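Local coordinates for protein HD superfamily hydrolase (Clostridium acetobutylicum ATCC 824, PDB 3CCG) that probably hydrolyses diadenosine tetraphosphate symmetrically to two ADP, using a pair of iron ions bound in an all-helical HD domain, at residues D6-Y11 and G49-C54; G26-A31 and K44-G49; D53-L58 and R91-K96; I126-Y131 and K154-S159. All coordinates share one frame; numbering follows the deposited sequence. Where two conformers were deposited one is given.

Contact 1. Residues D6-Y11 and G49-C54. With FE (Fe (III) ion), chain C; FE (Fe (III) ion), chain B.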
loop_
_atom_site.group_PDB
_atom_site.type_symbol
_atom_site.label_atom_id
_atom_site.label_comp_id
_atom_site.label_asym_id
_atom_site.label_seq_id
_atom_site.Cartn_x
_atom_site.Cartn_y
_atom_site.Cartn_z
ATOM N N ASP A 6 1.222 -26.453 29.984
ATOM C CA ASP A 6 1.651 -25.833 31.224
ATOM C C ASP A 6 3.040 -25.192 31.113
ATOM O O ASP A 6 3.285 -24.125 31.696
ATOM C CB ASP A 6 1.578 -26.844 32.373
ATOM C CG ASP A 6 0.162 -27.067 32.844
ATOM O OD1 ASP A 6 -0.762 -26.307 32.494
ATOM O OD2 ASP A 6 -0.021 -28.038 33.606
ATOM N N LYS A 7 3.887 -25.811 30.331
ATOM C CA LYS A 7 5.242 -25.269 30.085
ATOM C C LYS A 7 5.108 -23.989 29.258
ATOM O O LYS A 7 5.740 -22.958 29.561
ATOM C CB LYS A 7 6.135 -26.257 29.401
ATOM C CG LYS A 7 7.547 -25.778 29.243
ATOM C CD LYS A 7 8.490 -26.911 28.869
ATOM C CE LYS A 7 9.941 -26.441 28.809
ATOM N NZ LYS A 7 10.874 -27.578 28.522
ATOM N N ILE A 8 4.228 -24.037 28.262
ATOM C CA ILE A 8 3.964 -22.861 27.427
ATOM C C ILE A 8 3.417 -21.706 28.238
ATOM O O ILE A 8 3.860 -20.542 28.104
ATOM C CB ILE A 8 2.979 -23.220 26.290
ATOM C CG1 ILE A 8 3.646 -24.161 25.323
ATOM C CG2 ILE A 8 2.554 -21.963 25.549
ATOM C CD1 ILE A 8 2.672 -24.849 24.346
ATOM N N THR A 9 2.452 -21.968 29.104
ATOM C CA THR A 9 1.868 -20.896 29.889
ATOM C C THR A 9 2.929 -20.290 30.825
ATOM O O THR A 9 2.940 -19.078 31.026
ATOM C CB THR A 9 0.556 -21.275 30.620
ATOM O OG1 THR A 9 0.819 -22.404 31.443
ATOM C CG2 THR A 9 -0.541 -21.599 29.599
ATOM N N ASP A 10 3.794 -21.127 31.391
ATOM C CA ASP A 10 4.870 -20.644 32.253
ATOM C C ASP A 10 5.758 -19.691 31.470
ATOM O O ASP A 10 6.105 -18.583 31.922
ATOM C CB ASP A 10 5.717 -21.812 32.770
ATOM C CG ASP A 10 5.063 -22.569 33.916
ATOM O OD1 ASP A 10 4.045 -22.099 34.459
ATOM O OD2 ASP A 10 5.602 -23.630 34.276
ATOM N N TYR A 11 6.127 -20.141 30.282
ATOM C CA TYR A 11 7.008 -19.361 29.407
ATOM C C TYR A 11 6.378 -18.051 29.038
ATOM O O TYR A 11 7.044 -17.002 29.051
ATOM C CB TYR A 11 7.288 -20.166 28.170
ATOM C CG TYR A 11 8.103 -19.513 27.057
ATOM C CD1 TYR A 11 9.497 -19.530 27.079
ATOM C CD2 TYR A 11 7.482 -19.031 25.923
ATOM C CE1 TYR A 11 10.226 -18.988 26.064
ATOM C CE2 TYR A 11 8.209 -18.488 24.888
ATOM C CZ TYR A 11 9.583 -18.490 24.959
ATOM O OH TYR A 11 10.324 -17.959 23.924
ATOM N N GLY A 49 -3.661 -18.974 18.978
ATOM C CA GLY A 49 -4.083 -17.812 19.728
ATOM C C GLY A 49 -3.257 -17.620 21.003
ATOM O O GLY A 49 -2.851 -16.519 21.387
ATOM N N LEU A 50 -2.984 -18.733 21.684
ATOM C CA LEU A 50 -2.207 -18.661 22.894
ATOM C C LEU A 50 -0.794 -18.099 22.665
ATOM O O LEU A 50 -0.342 -17.265 23.455
ATOM C CB LEU A 50 -2.111 -20.035 23.559
ATOM C CG LEU A 50 -1.337 -20.122 24.899
ATOM C CD1 LEU A 50 -1.932 -19.200 25.960
ATOM C CD2 LEU A 50 -1.275 -21.581 25.343
ATOM N N VAL A 51 -0.128 -18.560 21.612
ATOM C CA VAL A 51 1.291 -18.233 21.438
ATOM C C VAL A 51 1.583 -17.134 20.429
ATOM O O VAL A 51 2.735 -16.742 20.258
ATOM C CB VAL A 51 2.104 -19.482 21.078
ATOM C CG1 VAL A 51 1.806 -20.643 22.066
ATOM C CG2 VAL A 51 1.836 -19.925 19.684
ATOM N N HIS A 52 0.555 -16.531 19.870
ATOM C CA HIS A 52 0.733 -15.601 18.736
ATOM C C HIS A 52 1.666 -14.443 19.099
ATOM O O HIS A 52 2.373 -13.954 18.199
ATOM C CB HIS A 52 -0.595 -15.048 18.221
ATOM C CG HIS A 52 -1.152 -13.954 19.056
ATOM N ND1 HIS A 52 -1.772 -14.132 20.287
ATOM C CD2 HIS A 52 -1.146 -12.623 18.846
ATOM C CE1 HIS A 52 -2.131 -12.957 20.765
ATOM N NE2 HIS A 52 -1.743 -12.017 19.921
ATOM N N ASP A 53 1.655 -13.999 20.352
ATOM C CA ASP A 53 2.421 -12.810 20.767
ATOM C C ASP A 53 3.672 -13.261 21.556
ATOM O O ASP A 53 4.201 -12.479 22.326
ATOM C CB ASP A 53 1.591 -11.790 21.583
ATOM C CG ASP A 53 1.119 -10.639 20.788
ATOM O OD1 ASP A 53 1.474 -10.453 19.619
ATOM O OD2 ASP A 53 0.313 -9.858 21.343
ATOM N N CYS A 54 4.125 -14.490 21.389
ATOM C CA CYS A 54 5.245 -14.977 22.183
ATOM C C CYS A 54 6.542 -14.104 22.077
ATOM O O CYS A 54 7.424 -14.130 22.992
ATOM C CB CYS A 54 5.501 -16.487 21.958
ATOM S SG CYS A 54 6.125 -16.908 20.347
HETATM FE FE FE C . -1.837 -9.506 20.154
HETATM FE FE FE B . 0.793 -9.065 18.093
HETATM O O HOH W 1 9.828 -14.927 24.075
HETATM O O HOH W 2 -1.139 -9.519 18.591
HETATM O O HOH W 3 0.096 -7.650 16.711
#
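Ile8 meets Leu50 and Val51 where the start of helix 5-38 packs on the turn that carries the HD motif, the His52-Asp53 pair for which this hydrolase superfamily is named. The Ile8 branch that does the touching is CG2, anti to the backbone N, and it touches two methyls, Val51 CG1 at 3.8 Å and Leu50 CD2 at 3.9 Å. CG1 is the Val51 branch turned to Ile8, and the two side chains cross obliquely. One residue on, Thr9 grazes the same leucine methyl with CG2. Tyr11 then reaches the far end of the turn: Cys54 CB sits near the plane of its ring, at the CE2 edge, 4.5 Å away. No direct hydrogen bond joins the segments, but a water bridges them, donating to Cys54 O and lying 3.1 Å from Tyr11 OH. The type I turn from Val51 to Cys54 faces the helix with its apolar ends and the metals with its middle. His23 and Asp130 add further protein ligands to one iron, His86 and His112 to the other, and Asp53 bridges both. Gly49 O lies in the plane of the His52 imidazole, whose ND1 donates to it (2.8 Å, 159°) while NE2 binds iron at 2.5 Å.

Contact 2. Residues G26-A31 and K44-G49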
loop_
_atom_site.group_PDB
_atom_site.type_symbol
_atom_site.label_atom_id
_atom_site.label_comp_id
_atom_site.label_asym_id
_atom_site.label_seq_id
_atom_site.Cartn_x
_atom_site.Cartn_y
_atom_site.Cartn_z
ATOM N N GLY A 26 -7.056 -14.219 26.243
ATOM C CA GLY A 26 -8.246 -13.712 25.587
ATOM C C GLY A 26 -8.258 -14.043 24.108
ATOM O O GLY A 26 -9.273 -14.431 23.536
ATOM N N VAL A 27 -7.108 -13.858 23.485
ATOM C CA VAL A 27 -7.025 -14.190 22.067
ATOM C C VAL A 27 -7.280 -15.686 21.824
ATOM O O VAL A 27 -7.998 -16.086 20.887
ATOM C CB VAL A 27 -5.682 -13.708 21.442
ATOM C CG1 VAL A 27 -5.551 -14.211 19.982
ATOM C CG2 VAL A 27 -5.653 -12.170 21.539
HETATM N N MSE A 28 -6.704 -16.508 22.681
HETATM C CA MSE A 28 -6.908 -17.934 22.619
HETATM C C MSE A 28 -8.375 -18.283 22.692
HETATM O O MSE A 28 -8.914 -19.002 21.872
HETATM C CB MSE A 28 -6.216 -18.591 23.795
HETATM C CG MSE A 28 -6.295 -20.131 23.867
HETATM SE SE MSE A 28 -5.588 -20.874 25.532
HETATM C CE MSE A 28 -7.040 -20.102 26.692
ATOM N N ASP A 29 -9.021 -17.774 23.730
ATOM C CA ASP A 29 -10.458 -18.068 23.914
ATOM C C ASP A 29 -11.292 -17.587 22.705
ATOM O O ASP A 29 -12.231 -18.231 22.273
ATOM C CB ASP A 29 -10.999 -17.424 25.175
ATOM C CG ASP A 29 -10.525 -18.101 26.447
ATOM O OD1 ASP A 29 -10.134 -19.278 26.425
ATOM O OD2 ASP A 29 -10.577 -17.378 27.457
ATOM N N THR A 30 -10.992 -16.385 22.238
ATOM C CA THR A 30 -11.700 -15.826 21.103
ATOM C C THR A 30 -11.492 -16.633 19.833
ATOM O O THR A 30 -12.429 -16.894 19.057
ATOM C CB THR A 30 -11.272 -14.355 20.865
ATOM O OG1 THR A 30 -11.569 -13.586 22.028
ATOM C CG2 THR A 30 -11.972 -13.762 19.632
ATOM N N ALA A 31 -10.245 -17.046 19.598
ATOM C CA ALA A 31 -9.910 -17.886 18.452
ATOM C C ALA A 31 -10.701 -19.187 18.518
ATOM O O ALA A 31 -11.210 -19.652 17.536
ATOM C CB ALA A 31 -8.397 -18.191 18.401
ATOM N N LYS A 44 -5.898 -26.127 16.897
ATOM C CA LYS A 44 -5.066 -25.195 16.092
ATOM C C LYS A 44 -5.357 -23.745 16.513
ATOM O O LYS A 44 -4.426 -22.908 16.660
ATOM C CB LYS A 44 -5.312 -25.378 14.592
ATOM C CG LYS A 44 -4.629 -26.609 14.022
ATOM C CD LYS A 44 -4.999 -26.995 12.582
ATOM C CE LYS A 44 -4.749 -25.954 11.541
ATOM N NZ LYS A 44 -5.076 -26.376 10.087
ATOM N N ALA A 45 -6.646 -23.413 16.671
ATOM C CA ALA A 45 -7.057 -22.089 17.071
ATOM C C ALA A 45 -6.517 -21.772 18.468
ATOM O O ALA A 45 -5.983 -20.692 18.743
ATOM C CB ALA A 45 -8.562 -21.942 17.045
ATOM N N ARG A 46 -6.701 -22.699 19.399
ATOM C CA ARG A 46 -6.222 -22.498 20.792
ATOM C C ARG A 46 -4.698 -22.273 20.870
ATOM O O ARG A 46 -4.222 -21.384 21.586
ATOM C CB ARG A 46 -6.619 -23.702 21.687
ATOM C CG ARG A 46 -6.203 -23.583 23.194
ATOM C CD ARG A 46 -6.428 -24.884 24.008
ATOM N NE ARG A 46 -7.749 -25.405 23.693
ATOM C CZ ARG A 46 -8.879 -24.900 24.171
ATOM N NH1 ARG A 46 -8.833 -23.900 25.029
ATOM N NH2 ARG A 46 -10.049 -25.411 23.820
ATOM N N ILE A 47 -3.914 -23.096 20.190
ATOM C CA ILE A 47 -2.444 -22.938 20.298
ATOM C C ILE A 47 -1.974 -21.686 19.557
ATOM O O ILE A 47 -1.167 -20.947 20.072
ATOM C CB ILE A 47 -1.683 -24.160 19.824
ATOM C CG1 ILE A 47 -2.053 -25.394 20.636
ATOM C CG2 ILE A 47 -0.116 -23.975 19.907
ATOM C CD1 ILE A 47 -1.676 -26.672 19.892
ATOM N N ALA A 48 -2.490 -21.452 18.359
ATOM C CA ALA A 48 -2.057 -20.269 17.647
ATOM C C ALA A 48 -2.451 -19.031 18.423
ATOM O O ALA A 48 -1.674 -18.083 18.532
ATOM C CB ALA A 48 -2.681 -20.265 16.243
ATOM N N GLY A 49 -3.661 -18.974 18.978
ATOM C CA GLY A 49 -4.083 -17.812 19.728
ATOM C C GLY A 49 -3.257 -17.620 21.003
ATOM O O GLY A 49 -2.851 -16.519 21.387
HETATM O O HOH W 4 -10.539 -21.473 24.982
#
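Met28, a selenomethionine here, and Gly49 bring helices 5-38 and 42-51 together as a close antiparallel pair within the all-helical HD domain; the short axes run at 159° and approach to 7.6 Å. Backbone closeness comes first. Gly49 has no side chain, and its CA lies 4.0 Å from Met28 CA; a CB there would run into that same atom. Ala31 and Ala45 continue the small-residue seam, each methyl set against the other helix's backbone, with Ala31 CB 3.5 Å from Ala45 O and Ala45 CB equally near Ala31 O. Side-chain packing flanks this seam. Met28 CG, anti to the backbone N (chi1 -178°), lies 3.3 Å from Arg46 O and 3.5 Å from Arg46 CG. Its SE also rests against Arg46 CG. On the side nearer the iron, Val27 packs CG1 on Gly49, beside His23 and His52. Polar links lie at the outer margin: Arg46 NE forms a salt bridge with Glu43, and a water that donates to Asp29 OD1 accepts, in the conformer given, a weak bond from Arg46 NH1. Inside the first helix, Gly26 O is gripped from opposite faces of its plane, by Thr30 N and by Thr30 OG1 at 2.9 Å.

Contact 3. Residues D53-L58 and R91-K96. With FE (Fe (III) ion), chain B; FE (Fe (III) ion), chain C; PO4 (phosphate ion), chain D.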
loop_
_atom_site.group_PDB
_atom_site.type_symbol
_atom_site.label_atom_id
_atom_site.label_comp_id
_atom_site.label_asym_id
_atom_site.label_seq_id
_atom_site.Cartn_x
_atom_site.Cartn_y
_atom_site.Cartn_z
ATOM N N ASP A 53 1.655 -13.999 20.352
ATOM C CA ASP A 53 2.421 -12.810 20.767
ATOM C C ASP A 53 3.672 -13.261 21.556
ATOM O O ASP A 53 4.201 -12.479 22.326
ATOM C CB ASP A 53 1.591 -11.790 21.583
ATOM C CG ASP A 53 1.119 -10.639 20.788
ATOM O OD1 ASP A 53 1.474 -10.453 19.619
ATOM O OD2 ASP A 53 0.313 -9.858 21.343
ATOM N N CYS A 54 4.125 -14.490 21.389
ATOM C CA CYS A 54 5.245 -14.977 22.183
ATOM C C CYS A 54 6.542 -14.104 22.077
ATOM O O CYS A 54 7.424 -14.130 22.992
ATOM C CB CYS A 54 5.501 -16.487 21.958
ATOM S SG CYS A 54 6.125 -16.908 20.347
ATOM N N ALA A 55 6.701 -13.387 20.955
ATOM C CA ALA A 55 7.894 -12.542 20.709
ATOM C C ALA A 55 7.587 -11.066 20.910
ATOM O O ALA A 55 8.424 -10.232 20.672
ATOM C CB ALA A 55 8.422 -12.738 19.294
ATOM N N LYS A 56 6.385 -10.766 21.401
ATOM C CA LYS A 56 5.937 -9.379 21.516
ATOM C C LYS A 56 6.813 -8.458 22.383
ATOM O O LYS A 56 6.949 -7.268 22.057
ATOM C CB LYS A 56 4.496 -9.361 22.074
ATOM C CG LYS A 56 3.885 -7.932 22.320
ATOM C CD LYS A 56 3.713 -7.262 21.041
ATOM C CE LYS A 56 2.898 -5.931 21.215
ATOM N NZ LYS A 56 2.472 -5.320 19.981
ATOM N N LYS A 57 7.363 -8.992 23.437
ATOM C CA LYS A 57 8.114 -8.194 24.392
ATOM C C LYS A 57 9.611 -8.140 24.122
ATOM O O LYS A 57 10.398 -7.699 24.949
ATOM C CB LYS A 57 7.885 -8.692 25.822
ATOM C CG LYS A 57 6.498 -8.485 26.341
ATOM C CD LYS A 57 6.235 -7.003 26.505
ATOM C CE LYS A 57 4.966 -6.765 27.347
ATOM N NZ LYS A 57 4.698 -5.308 27.294
ATOM N N LEU A 58 10.019 -8.521 22.940
ATOM C CA LEU A 58 11.443 -8.398 22.584
ATOM C C LEU A 58 11.721 -7.058 21.946
ATOM O O LEU A 58 10.856 -6.483 21.245
ATOM C CB LEU A 58 11.796 -9.493 21.602
ATOM C CG LEU A 58 11.703 -10.924 22.115
ATOM C CD1 LEU A 58 11.947 -11.948 21.006
ATOM C CD2 LEU A 58 12.706 -11.091 23.243
ATOM N N ARG A 91 6.732 -16.754 15.087
ATOM C CA ARG A 91 6.706 -18.015 14.328
ATOM C C ARG A 91 7.973 -18.792 14.578
ATOM O O ARG A 91 7.957 -20.024 14.833
ATOM C CB ARG A 91 6.537 -17.735 12.856
ATOM C CG ARG A 91 6.727 -18.918 11.942
ATOM C CD ARG A 91 6.898 -18.591 10.445
ATOM N NE ARG A 91 7.115 -19.849 9.764
ATOM C CZ ARG A 91 6.253 -20.451 8.977
ATOM N NH1 ARG A 91 5.129 -19.863 8.654
ATOM N NH2 ARG A 91 6.587 -21.624 8.447
ATOM N N ILE A 92 9.096 -18.097 14.549
ATOM C CA ILE A 92 10.397 -18.742 14.762
ATOM C C ILE A 92 10.516 -19.326 16.159
ATOM O O ILE A 92 10.995 -20.470 16.355
ATOM C CB ILE A 92 11.537 -17.761 14.456
ATOM C CG1 ILE A 92 11.571 -17.481 12.985
ATOM C CG2 ILE A 92 12.891 -18.343 14.892
ATOM C CD1 ILE A 92 12.531 -16.268 12.625
ATOM N N LEU A 93 10.100 -18.575 17.169
ATOM C CA LEU A 93 10.155 -19.096 18.526
ATOM C C LEU A 93 9.182 -20.290 18.666
ATOM O O LEU A 93 9.472 -21.298 19.302
ATOM C CB LEU A 93 9.808 -18.040 19.586
ATOM C CG LEU A 93 10.750 -16.855 19.656
ATOM C CD1 LEU A 93 10.282 -15.895 20.734
ATOM C CD2 LEU A 93 12.171 -17.296 19.896
ATOM N N ALA A 94 7.984 -20.162 18.123
ATOM C CA ALA A 94 6.979 -21.239 18.215
ATOM C C ALA A 94 7.562 -22.542 17.619
ATOM O O ALA A 94 7.400 -23.622 18.184
ATOM C CB ALA A 94 5.741 -20.822 17.471
ATOM N N LYS A 95 8.219 -22.432 16.485
ATOM C CA LYS A 95 8.840 -23.623 15.833
ATOM C C LYS A 95 10.063 -24.131 16.553
ATOM O O LYS A 95 10.116 -25.313 16.898
ATOM C CB LYS A 95 9.210 -23.263 14.392
ATOM C CG LYS A 95 10.019 -24.284 13.564
ATOM C CD LYS A 95 9.189 -25.318 12.935
ATOM C CE LYS A 95 10.106 -26.379 12.265
ATOM N NZ LYS A 95 9.274 -27.391 11.640
ATOM N N LYS A 96 11.019 -23.244 16.840
ATOM C CA LYS A 96 12.315 -23.690 17.313
ATOM C C LYS A 96 12.446 -23.851 18.791
ATOM O O LYS A 96 13.299 -24.619 19.261
ATOM C CB LYS A 96 13.430 -22.733 16.863
ATOM C CG LYS A 96 13.576 -22.567 15.418
ATOM C CD LYS A 96 13.989 -23.825 14.716
ATOM C CE LYS A 96 14.188 -23.545 13.256
ATOM N NZ LYS A 96 14.881 -24.671 12.591
HETATM FE FE FE B . 0.793 -9.065 18.093
HETATM FE FE FE C . -1.837 -9.506 20.154
HETATM P P PO4 D . -0.695 -6.529 19.651
HETATM O O1 PO4 D . 0.623 -7.439 19.529
HETATM O O2 PO4 D . -1.464 -6.283 18.335
HETATM O O3 PO4 D . -0.320 -5.230 20.360
HETATM O O4 PO4 D . -1.694 -7.180 20.513
HETATM O O HOH W 2 -1.139 -9.519 18.591
HETATM O O HOH W 3 0.096 -7.650 16.711
#
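The loop that follows the HD motif belongs to the di-iron site on one side and to the hydrophobic core on the other, and Cys54, Ala55 and Leu58 anchor it on Leu93 of helix 87-98. Leu93 carries most of the second segment's share. Its CB meets Cys54 SG at 3.9 Å, and the sulfur reaches it from the position between backbone N and carbonyl carbon (chi1 69°). Farther out, the CD1 branch of Leu93 lies 3.9 Å from Ala55 CB. More loosely, Leu93 CD1 stands 4.3 Å from Leu58 CD1. The contact is wholly apolar, without a hydrogen bond between the segments. Two successive type I turns, Asp53 to Lys56 and Ala55 to Leu58, fold the loop so that these three residues face the helix while Asp53 turns to the irons and Lys56 to the phosphate bound to them. Asp53 divides its carboxylate between the irons, OD1 on one at 2.2 Å and OD2 on the other at 2.5 Å. Lys56 NZ holds the phosphate, probably from the crystallisation liquor, by hydrogen bonds of 2.8 Å to both O1 and O3; that ion bridges the two irons through O1 and O4. Around the loop, Leu12 of helix 5-38 also touches Cys54, Ile63 and Ile66 of helix 60-69 cover Leu58, and Leu106 and Ile109 of helix 103-110 touch Ala94.

Contact 4. Residues I126-Y131 and K154-S159. With FE (Fe (III) ion), chain C.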
loop_
_atom_site.group_PDB
_atom_site.type_symbol
_atom_site.label_atom_id
_atom_site.label_comp_id
_atom_site.label_asym_id
_atom_site.label_seq_id
_atom_site.Cartn_x
_atom_site.Cartn_y
_atom_site.Cartn_z
ATOM N N ILE A 126 -7.016 -15.714 13.760
ATOM C CA ILE A 126 -6.004 -15.245 14.723
ATOM C C ILE A 126 -5.833 -13.730 14.552
ATOM O O ILE A 126 -5.821 -12.955 15.521
ATOM C CB ILE A 126 -4.681 -16.011 14.614
ATOM C CG1 ILE A 126 -4.929 -17.510 14.927
ATOM C CG2 ILE A 126 -3.633 -15.392 15.522
ATOM C CD1 ILE A 126 -5.714 -17.809 16.223
ATOM N N TYR A 127 -5.779 -13.300 13.306
ATOM C CA TYR A 127 -5.664 -11.877 13.023
ATOM C C TYR A 127 -6.810 -11.059 13.674
ATOM O O TYR A 127 -6.584 -10.065 14.372
ATOM C CB TYR A 127 -5.584 -11.636 11.497
ATOM C CG TYR A 127 -5.623 -10.163 11.127
ATOM C CD1 TYR A 127 -6.833 -9.519 11.085
ATOM C CD2 TYR A 127 -4.467 -9.414 10.950
ATOM C CE1 TYR A 127 -6.931 -8.199 10.813
ATOM C CE2 TYR A 127 -4.549 -8.053 10.689
ATOM C CZ TYR A 127 -5.794 -7.457 10.657
ATOM O OH TYR A 127 -5.991 -6.104 10.354
ATOM N N ILE A 128 -8.042 -11.503 13.459
ATOM C CA ILE A 128 -9.166 -10.722 13.975
ATOM C C ILE A 128 -9.357 -10.883 15.483
ATOM O O ILE A 128 -9.762 -9.945 16.176
ATOM C CB ILE A 128 -10.458 -11.035 13.177
ATOM C CG1 ILE A 128 -11.386 -9.811 13.215
ATOM C CG2 ILE A 128 -11.108 -12.304 13.644
ATOM C CD1 ILE A 128 -10.878 -8.615 12.342
ATOM N N ALA A 129 -8.999 -12.060 15.986
ATOM C CA ALA A 129 -9.128 -12.320 17.430
ATOM C C ALA A 129 -8.342 -11.337 18.238
ATOM O O ALA A 129 -8.802 -10.891 19.299
ATOM C CB ALA A 129 -8.687 -13.763 17.782
ATOM N N ASP A 130 -7.197 -10.913 17.704
ATOM C CA ASP A 130 -6.389 -9.940 18.406
ATOM C C ASP A 130 -7.151 -8.603 18.662
ATOM O O ASP A 130 -7.033 -7.994 19.720
ATOM C CB ASP A 130 -5.118 -9.703 17.594
ATOM C CG ASP A 130 -4.077 -8.960 18.376
ATOM O OD1 ASP A 130 -3.899 -9.279 19.547
ATOM O OD2 ASP A 130 -3.399 -8.107 17.786
ATOM N N TYR A 131 -7.947 -8.201 17.680
ATOM C CA TYR A 131 -8.773 -6.982 17.725
ATOM C C TYR A 131 -10.048 -7.078 18.554
ATOM O O TYR A 131 -10.490 -6.105 19.127
ATOM C CB TYR A 131 -9.160 -6.561 16.289
ATOM C CG TYR A 131 -8.012 -5.977 15.522
ATOM C CD1 TYR A 131 -7.122 -6.785 14.812
ATOM C CD2 TYR A 131 -7.779 -4.617 15.542
ATOM C CE1 TYR A 131 -6.038 -6.231 14.137
ATOM C CE2 TYR A 131 -6.699 -4.071 14.892
ATOM C CZ TYR A 131 -5.838 -4.874 14.181
ATOM O OH TYR A 131 -4.761 -4.285 13.527
ATOM N N LYS A 154 -15.527 -9.513 5.749
ATOM C CA LYS A 154 -15.954 -8.151 5.979
ATOM C C LYS A 154 -15.201 -7.538 7.155
ATOM O O LYS A 154 -14.773 -6.400 7.129
ATOM C CB LYS A 154 -17.474 -8.090 6.226
ATOM C CG LYS A 154 -18.012 -6.700 6.601
ATOM C CD LYS A 154 -19.514 -6.771 6.995
ATOM C CE LYS A 154 -20.108 -5.382 7.308
ATOM N N ALA A 155 -15.078 -8.313 8.239
ATOM C CA ALA A 155 -14.415 -7.835 9.422
ATOM C C ALA A 155 -12.948 -7.480 9.123
ATOM O O ALA A 155 -12.450 -6.466 9.573
ATOM C CB ALA A 155 -14.504 -8.913 10.533
ATOM N N LEU A 156 -12.261 -8.351 8.399
ATOM C CA LEU A 156 -10.850 -8.060 8.076
ATOM C C LEU A 156 -10.760 -6.770 7.267
ATOM O O LEU A 156 -9.999 -5.859 7.620
ATOM C CB LEU A 156 -10.182 -9.200 7.339
ATOM C CG LEU A 156 -9.441 -10.207 8.213
ATOM C CD1 LEU A 156 -10.374 -11.017 9.073
ATOM C CD2 LEU A 156 -8.600 -11.118 7.307
ATOM N N LEU A 157 -11.623 -6.669 6.258
ATOM C CA LEU A 157 -11.616 -5.484 5.409
ATOM C C LEU A 157 -11.821 -4.224 6.233
ATOM O O LEU A 157 -11.095 -3.242 6.074
ATOM C CB LEU A 157 -12.642 -5.677 4.281
ATOM C CG LEU A 157 -12.693 -4.650 3.149
ATOM C CD1 LEU A 157 -11.307 -4.378 2.586
ATOM C CD2 LEU A 157 -13.662 -5.140 2.040
HETATM N N MSE A 158 -12.768 -4.272 7.163
HETATM C CA MSE A 158 -13.012 -3.149 8.029
HETATM C C MSE A 158 -11.758 -2.813 8.843
HETATM O O MSE A 158 -11.416 -1.650 9.068
HETATM C CB MSE A 158 -14.191 -3.475 8.951
HETATM C CG MSE A 158 -15.488 -3.710 8.206
HETATM SE SE MSE A 158 -16.825 -4.481 9.357
HETATM C CE MSE A 158 -16.326 -3.323 10.949
ATOM N N SER A 159 -11.085 -3.856 9.329
ATOM C CA SER A 159 -9.857 -3.660 10.120
ATOM C C SER A 159 -8.699 -3.045 9.326
ATOM O O SER A 159 -8.015 -2.122 9.805
ATOM C CB SER A 159 -9.425 -4.987 10.797
ATOM O OG SER A 159 -8.344 -4.756 11.682
HETATM FE FE FE C . -1.837 -9.506 20.154
HETATM O O HOH W 2 -1.139 -9.519 18.591
#
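Ile128 and Leu156 mark the nearest backbone approach of two helices, 121-132 and 152-170, whose short axes pass 10.3 Å apart at an angle of 61°; their CA atoms are 6.7 Å apart. At that spacing the side chains fill the interface. Ile128 reaches across with CG1 anti to the backbone N (chi1 -152°), and its terminal CD1 sits among Ala155 CB, the CB of Ser159 and, in the conformer given, Leu156 CD1. In that same conformer Tyr127 CD1 lies 3.9 Å from Leu156 CG. The tyrosine hydroxyl then meets Ser159 OG in the one hydrogen bond between the segments, 3.0 Å long, in which either oxygen could be the donor. Ser159 OG lies near the plane of the Tyr127 ring at its edge, yet over the face of the Tyr131 ring, 3.5 Å above its centre. This buried hydroxyl thus meets both tyrosines, one by its hydroxyl and the other by its ring face. On another side of helix 121-132, Asp130 binds an iron through OD1 at 2.2 Å, sharing that ion with His52 and Asp53 of the HD turn, and Ala129 packs on helix 5-38. The helix thus supplies the last aspartate of the H...HD...D signature characteristic of HD-domain metallohydrolases, while Tyr127, Ile128 and Tyr131 join it to helix 152-170.

How the contacts relate
From the N terminus, helix 5-38 first enters contact 1, which closes a loop of 37 residues against the HD turn. Contact 2 lies within that loop, pairing the later part of the same helix with helix 42-51, and the two share Gly49. Contact 3 starts on the stretch where contact 1 ends, sharing Asp53 and Cys54, and closes a second loop at helix 87-98; Tyr11 of contact 1 also packs on Leu93. Contact 4 follows in series, adding helix 152-170, its centre about 21 Å from those of contacts 1 and 3. Ile126 still touches contact 2 through Ala31 and Ala48, and one iron joins contacts 1, 3 and 4.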